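3-ketosteroid-delta4-5alpha-dehydrogenase (Rhodococcus jostii, PDB 4AT2) catalyses the FAD-dependent 4,5-dehydrogenation of 5alpha-reduced 3-ketosteroids, probably as a step in bacterial steroid catabolism. Local coordinates at residues A[30-35]-A[235-240]; A[60-65]-A[140-145]; A[315-320]-A[338-343]. All blocks are in the same frame, centred on the assembly; numbering follows the deposited sequence.

Overall arrangement
Close to the N terminus, residues 30-35 open the widest loop of the three, which contact 1 closes some 200 residues later by bringing side chains of 235-240 against them across the intervening strand 223-230 of the mixed sheet. Nested inside that loop is contact 2, where the C-terminal ends of helices 51-62 and 132-141 are brought together; the nearest atoms of contacts 1 and 2 remain about 11 Å apart. Contact 3 follows in series, closing a short loop between helix 317-320 and the start of helix 340-350 next to the steroid pocket. Its centre is about 48 Å from that of contact 1, and contacts 1 and 2 both lie on the opposite side of the chain's centre from it.

Contact 1. Residues A[30-35]-A[235-240]; sequences RSATTV and RVVGIV
Strand 236-243 of the mixed sheet, which carries a classic beta bulge where Val-237 and Gly-238 both face Val-229, supplies Val-237 and Val-240 to this contact; Arg-30 on the edge strand 30-31 and Ala-32 in the 3-10 turn that follows it form the other side. Strand 223-230 runs between strands 30-31 and 236-243, so the two segments meet through side chains alone. Ala-32 CB touches Val-237 CG2 at 3.9 Å, at the bulge. Further along, the Arg-30 side chain crosses that of Val-240 at about a right angle. With CG anti to the backbone N (chi1 171°) and a bend at chi2 (92°), it turns its guanidinium back over its own segment, where Val-35 CG2 lies over one face, displaced toward its rim. The group grips Thr-34 side-on: Arg-30 NE donates to Thr-34 OG1 at 2.8 Å and NH2 to Thr-34 O at 3.2 Å, both acceptors close to the guanidinium plane. NH1 forms a salt bridge with Glu-247 on strand 246-252. Were Arg-30 cut back to an alanine, Glu-247 would probably lose its mate and Thr-34 its side-on grip. Arg-30 NH1, the same nitrogen, lies 3.9 Å from the methyl Val-240 CG2, which approaches it obliquely.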
# COMPACT_ATOMS: atom_id res chain seq x y z
N ARG A 30 -18.23 17.30 18.00
CA ARG A 30 -19.06 17.88 19.03
C ARG A 30 -19.88 19.01 18.40
O ARG A 30 -19.35 19.82 17.65
CB ARG A 30 -18.13 18.41 20.12
CG ARG A 30 -18.79 19.25 21.20
CD ARG A 30 -19.23 18.40 22.38
NE ARG A 30 -19.62 19.27 23.47
CZ ARG A 30 -18.84 19.59 24.50
NH1 ARG A 30 -17.61 19.09 24.58
NH2 ARG A 30 -19.29 20.41 25.43
N SER A 31 -21.19 19.05 18.68
CA SER A 31 -22.03 20.14 18.18
C SER A 31 -21.73 21.44 18.93
O SER A 31 -21.67 21.45 20.16
CB SER A 31 -23.52 19.79 18.35
OG SER A 31 -24.34 20.92 18.08
N ALA A 32 -21.55 22.53 18.18
CA ALA A 32 -21.23 23.84 18.77
C ALA A 32 -22.30 24.29 19.76
O ALA A 32 -22.00 24.97 20.74
CB ALA A 32 -21.04 24.89 17.69
N THR A 33 -23.55 23.90 19.52
CA THR A 33 -24.65 24.29 20.40
C THR A 33 -24.50 23.70 21.80
O THR A 33 -25.05 24.23 22.77
CB THR A 33 -26.02 23.92 19.81
OG1 THR A 33 -26.15 22.50 19.73
CG2 THR A 33 -26.19 24.53 18.43
N THR A 34 -23.74 22.61 21.92
CA THR A 34 -23.53 21.93 23.20
C THR A 34 -22.33 22.45 23.98
O THR A 34 -22.06 22.01 25.10
CB THR A 34 -23.40 20.39 23.04
OG1 THR A 34 -22.13 20.06 22.46
CG2 THR A 34 -24.53 19.83 22.18
N VAL A 35 -21.59 23.39 23.38
CA VAL A 35 -20.46 24.00 24.07
C VAL A 35 -20.96 25.17 24.91
O VAL A 35 -21.39 26.19 24.37
CB VAL A 35 -19.35 24.46 23.10
CG1 VAL A 35 -18.24 25.18 23.84
CG2 VAL A 35 -18.80 23.26 22.35
N ARG A 235 -19.67 23.20 9.29
CA ARG A 235 -18.44 23.99 9.37
C ARG A 235 -17.68 23.68 10.67
O ARG A 235 -18.28 23.59 11.74
CB ARG A 235 -18.75 25.49 9.31
CG ARG A 235 -17.51 26.36 9.42
CD ARG A 235 -17.77 27.86 9.49
NE ARG A 235 -16.46 28.52 9.54
CZ ARG A 235 -15.73 28.83 8.47
NH1 ARG A 235 -16.18 28.60 7.24
NH2 ARG A 235 -14.54 29.39 8.62
N VAL A 236 -16.36 23.54 10.58
CA VAL A 236 -15.52 23.37 11.76
C VAL A 236 -15.34 24.74 12.39
O VAL A 236 -14.83 25.66 11.74
CB VAL A 236 -14.16 22.73 11.42
CG1 VAL A 236 -13.24 22.72 12.63
CG2 VAL A 236 -14.37 21.31 10.90
N VAL A 237 -15.75 24.88 13.65
CA VAL A 237 -15.78 26.18 14.32
C VAL A 237 -14.95 26.18 15.61
O VAL A 237 -14.94 27.15 16.36
CB VAL A 237 -17.23 26.62 14.64
CG1 VAL A 237 -18.01 26.83 13.35
CG2 VAL A 237 -17.90 25.62 15.57
N GLY A 238 -14.24 25.08 15.86
CA GLY A 238 -13.39 24.99 17.05
C GLY A 238 -12.95 23.57 17.32
O GLY A 238 -13.19 22.68 16.50
N ILE A 239 -12.31 23.35 18.46
CA ILE A 239 -11.85 22.02 18.86
C ILE A 239 -12.12 21.79 20.35
O ILE A 239 -12.30 22.75 21.10
CB ILE A 239 -10.34 21.79 18.57
CG1 ILE A 239 -9.43 22.70 19.41
CG2 ILE A 239 -10.03 21.97 17.09
CD1 ILE A 239 -9.15 22.20 20.83
N VAL A 240 -12.14 20.53 20.74
CA VAL A 240 -12.17 20.13 22.15
C VAL A 240 -10.83 19.49 22.46
O VAL A 240 -10.32 18.69 21.67
CB VAL A 240 -13.32 19.14 22.45
CG1 VAL A 240 -13.24 18.63 23.88
CG2 VAL A 240 -14.67 19.79 22.19

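Contact 2. Residues A[60-65]-A[140-145]; sequences AARAGA and VDCGVP
Arg-62 and Cys-142 mark the nearest backbone approach of the two segments, and even there their CA atoms are 12.1 Å apart. Each segment carries its chain out of a helix through a Schellman motif, with Gly-64 (phi 97°) and Gly-143 (phi 102°) as the first residues to leave helical geometry. At both glycines a beta carbon would collide with the carbonyl oxygen of the residue before. Around Gly-64 the motif is closed by Ala-65 N to Ala-60 O at 3.1 Å and Gly-64 N to Ala-61 O at 3.0 Å; Gly-143 N bonds back to Val-140 O at 2.9 Å. Helix 51-62 follows strand 45-47 of the parallel sheet, consistent with the strand-turn-helix of a Rossmann-type FAD-binding fold, and residues at the end of helix 132-141 are reached from its far end by a single arginine side chain. Extended from CG to NE, Arg-62 brings NH2 within 3.7 Å of Cys-142 SG, while Thr-211 and Leu-215 touch the same arginine. Asp-141 has two modelled conformations, and the long salt bridge and the water bridge hold for one of them. In it, Arg-62 NH2 to Asp-141 OD2 is 3.8 Å, and the guanidinium and carboxylate planes are 65° apart. A water completes the link, accepting from Arg-62 NH1 at 2.9 Å and donating to Asp-141 OD2 at 2.6 Å.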
# COMPACT_ATOMS: atom_id res chain seq x y z
N ALA A 60 -0.73 33.15 8.95
CA ALA A 60 -2.02 33.60 9.47
C ALA A 60 -1.86 34.93 10.22
O ALA A 60 -2.69 35.83 10.08
CB ALA A 60 -2.65 32.54 10.36
N ALA A 61 -0.79 35.05 11.00
CA ALA A 61 -0.52 36.27 11.76
C ALA A 61 -0.17 37.44 10.84
O ALA A 61 -0.62 38.57 11.06
CB ALA A 61 0.59 36.03 12.77
N ARG A 62 0.63 37.18 9.80
CA ARG A 62 0.94 38.21 8.81
C ARG A 62 -0.30 38.70 8.08
O ARG A 62 -0.38 39.87 7.68
CB ARG A 62 1.99 37.72 7.81
CG ARG A 62 3.39 37.72 8.38
CD ARG A 62 4.40 37.17 7.40
NE ARG A 62 5.76 37.22 7.95
CZ ARG A 62 6.82 36.63 7.39
NH1 ARG A 62 6.69 35.94 6.26
NH2 ARG A 62 8.01 36.73 7.97
N ALA A 63 -1.28 37.81 7.92
CA ALA A 63 -2.55 38.14 7.28
C ALA A 63 -3.46 38.96 8.19
O ALA A 63 -4.53 39.40 7.76
CB ALA A 63 -3.25 36.88 6.82
N GLY A 64 -3.05 39.16 9.44
CA GLY A 64 -3.82 39.95 10.40
C GLY A 64 -4.71 39.16 11.35
O GLY A 64 -5.43 39.76 12.17
N ALA A 65 -4.67 37.83 11.26
CA ALA A 65 -5.50 36.97 12.12
C ALA A 65 -4.94 36.84 13.53
O ALA A 65 -3.72 36.90 13.73
CB ALA A 65 -5.66 35.59 11.50
N VAL A 140 14.65 31.94 4.27
CA VAL A 140 15.79 32.82 4.52
C VAL A 140 15.34 34.13 5.17
O VAL A 140 15.96 34.60 6.13
CB VAL A 140 16.63 33.04 3.24
CG1 VAL A 140 17.67 34.14 3.46
CG2 VAL A 140 17.32 31.74 2.85
N ASP A 141 14.25 34.70 4.65
CA ASP A 141 13.71 35.95 5.19
C ASP A 141 13.31 35.81 6.66
O ASP A 141 13.50 36.74 7.44
CB ASP A 141 12.52 36.43 4.35
CG ASP A 141 11.90 37.70 4.89
OD1 ASP A 141 12.46 38.80 4.65
OD2 ASP A 141 10.85 37.61 5.55
N CYS A 142 12.80 34.63 7.03
CA CYS A 142 12.40 34.36 8.41
C CYS A 142 13.60 34.12 9.32
O CYS A 142 13.44 33.96 10.53
CB CYS A 142 11.46 33.15 8.48
SG CYS A 142 9.78 33.45 7.88
N GLY A 143 14.80 34.08 8.74
CA GLY A 143 16.03 33.94 9.52
C GLY A 143 16.65 32.55 9.54
O GLY A 143 17.57 32.30 10.33
N VAL A 144 16.17 31.65 8.69
CA VAL A 144 16.78 30.33 8.57
C VAL A 144 18.09 30.48 7.81
O VAL A 144 18.07 30.94 6.66
CB VAL A 144 15.87 29.32 7.83
CG1 VAL A 144 16.54 27.95 7.75
CG2 VAL A 144 14.52 29.20 8.52
N PRO A 145 19.23 30.10 8.43
CA PRO A 145 20.52 30.29 7.77
C PRO A 145 20.95 29.07 6.94
O PRO A 145 20.68 27.94 7.34
CB PRO A 145 21.47 30.48 8.96
CG PRO A 145 20.90 29.61 10.03
CD PRO A 145 19.40 29.55 9.79
O HOH W 1 9.30 35.52 5.13

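Contact 3. Residues A[315-320]-A[338-343]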
# COMPACT_ATOMS: atom_id res chain seq x y z
N CYS A 315 22.93 1.40 8.00
CA CYS A 315 24.32 1.11 7.72
C CYS A 315 24.90 2.35 7.05
O CYS A 315 24.19 3.08 6.37
CB CYS A 315 24.42 -0.12 6.81
SG CYS A 315 26.12 -0.65 6.48
N ASP A 316 26.19 2.60 7.24
CA ASP A 316 26.77 3.82 6.72
C ASP A 316 26.91 3.78 5.19
O ASP A 316 27.45 2.81 4.64
CB ASP A 316 28.13 4.10 7.34
CG ASP A 316 28.63 5.46 6.99
OD1 ASP A 316 28.08 6.43 7.55
OD2 ASP A 316 29.52 5.57 6.12
N PRO A 317 26.46 4.84 4.50
CA PRO A 317 26.56 4.85 3.03
C PRO A 317 27.97 4.79 2.45
O PRO A 317 28.14 4.35 1.32
CB PRO A 317 25.85 6.16 2.65
CG PRO A 317 24.85 6.35 3.74
CD PRO A 317 25.63 5.97 4.98
N GLN A 318 28.99 5.22 3.20
CA GLN A 318 30.36 5.16 2.68
C GLN A 318 30.85 3.71 2.58
O GLN A 318 31.72 3.42 1.76
CB GLN A 318 31.32 5.99 3.54
CG GLN A 318 31.01 7.50 3.51
CD GLN A 318 31.74 8.26 2.42
OE1 GLN A 318 31.94 7.76 1.32
NE2 GLN A 318 32.16 9.49 2.74
N LEU A 319 30.30 2.82 3.40
CA LEU A 319 30.58 1.38 3.27
C LEU A 319 29.79 0.81 2.10
O LEU A 319 30.34 0.11 1.23
CB LEU A 319 30.24 0.62 4.56
CG LEU A 319 31.10 0.98 5.77
CD1 LEU A 319 30.52 0.32 7.01
CD2 LEU A 319 32.54 0.56 5.55
N ILE A 320 28.49 1.10 2.09
CA ILE A 320 27.57 0.54 1.09
C ILE A 320 28.08 0.80 -0.33
O ILE A 320 28.12 -0.11 -1.17
CB ILE A 320 26.13 1.11 1.26
CG1 ILE A 320 25.54 0.70 2.61
CG2 ILE A 320 25.21 0.65 0.14
CD1 ILE A 320 24.25 1.42 2.96
N THR A 338 22.79 4.83 -4.94
CA THR A 338 21.55 5.58 -4.79
C THR A 338 21.36 6.03 -3.35
O THR A 338 22.14 5.66 -2.46
CB THR A 338 20.30 4.85 -5.35
OG1 THR A 338 19.20 5.78 -5.38
CG2 THR A 338 19.91 3.66 -4.47
N TYR A 339 20.34 6.86 -3.13
CA TYR A 339 19.95 7.31 -1.80
C TYR A 339 19.72 6.10 -0.88
O TYR A 339 19.04 5.15 -1.25
CB TYR A 339 18.66 8.13 -1.96
CG TYR A 339 17.92 8.51 -0.69
CD1 TYR A 339 18.59 9.10 0.38
CD2 TYR A 339 16.54 8.32 -0.59
CE1 TYR A 339 17.90 9.46 1.53
CE2 TYR A 339 15.84 8.69 0.55
CZ TYR A 339 16.54 9.26 1.60
OH TYR A 339 15.85 9.63 2.74
N SER A 340 20.30 6.15 0.31
CA SER A 340 20.18 4.99 1.20
C SER A 340 18.74 4.73 1.67
O SER A 340 18.41 3.60 2.03
CB SER A 340 21.22 5.05 2.33
OG SER A 340 22.51 4.72 1.80
N GLY A 341 17.88 5.76 1.62
CA GLY A 341 16.44 5.58 1.84
C GLY A 341 15.79 4.73 0.76
O GLY A 341 14.89 3.95 1.04
N ARG A 342 16.24 4.91 -0.49
CA ARG A 342 15.75 4.09 -1.59
C ARG A 342 16.26 2.67 -1.41
O ARG A 342 15.51 1.71 -1.61
CB ARG A 342 16.20 4.68 -2.93
CG ARG A 342 15.71 3.89 -4.13
CD ARG A 342 15.83 4.68 -5.44
NE ARG A 342 15.50 3.80 -6.54
CZ ARG A 342 14.27 3.56 -6.97
NH1 ARG A 342 13.22 4.17 -6.42
NH2 ARG A 342 14.08 2.71 -7.98
N ILE A 343 17.52 2.52 -1.00
CA ILE A 343 18.04 1.19 -0.65
C ILE A 343 17.15 0.53 0.42
O ILE A 343 16.81 -0.66 0.31
CB ILE A 343 19.52 1.26 -0.20
CG1 ILE A 343 20.40 1.66 -1.39
CG2 ILE A 343 19.95 -0.09 0.38
CD1 ILE A 343 21.86 1.91 -1.06
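Asp-316 OD1, just ahead of the Pro-317 that meets Ser-340, is hydrogen-bonded by the hydroxyls of both Thr-372 and Thr-374. Asp-316 is the N-cap of helix 317-320, and its OD2 accepts from Gln-318 N at 3.0 Å in a capping bond, approached from 55° above the carboxylate plane. Next in the chain, Pro-317 turns its ring toward the second segment, and its CG lies 3.4 Å from Ser-340 OG. That hydroxyl has swung anti to its own carbonyl carbon (chi1 -74°), which directs it at the proline. Ile-320 CD1 comes to Ser-340 OG at 3.9 Å. One turn further into helix 340-350, Ile-343 CD1 touches Ile-320 CG2 at 3.8 Å, the two side chains running alongside in opposite senses; the Ile-320 distances are for one of its two modelled conformations.

Tyr-339, at the N-cap position of helix 340-350, belongs to the steroid pocket and touches the bound 4-androstene-3,17-dione. Gly-341 N sits 3.4 Å above the centre of the Tyr-339 ring, and a side chain on Gly-341 would strike the ring; the Tyr-339 OH bonds to Ser-488, another pocket residue. Trp-156 of the pocket packs on both Pro-317 and Ser-340, while Phe-313 of strand 309-313 and Leu-325 of strand 324-326 each touch both isoleucines, joining the two helices to those strands.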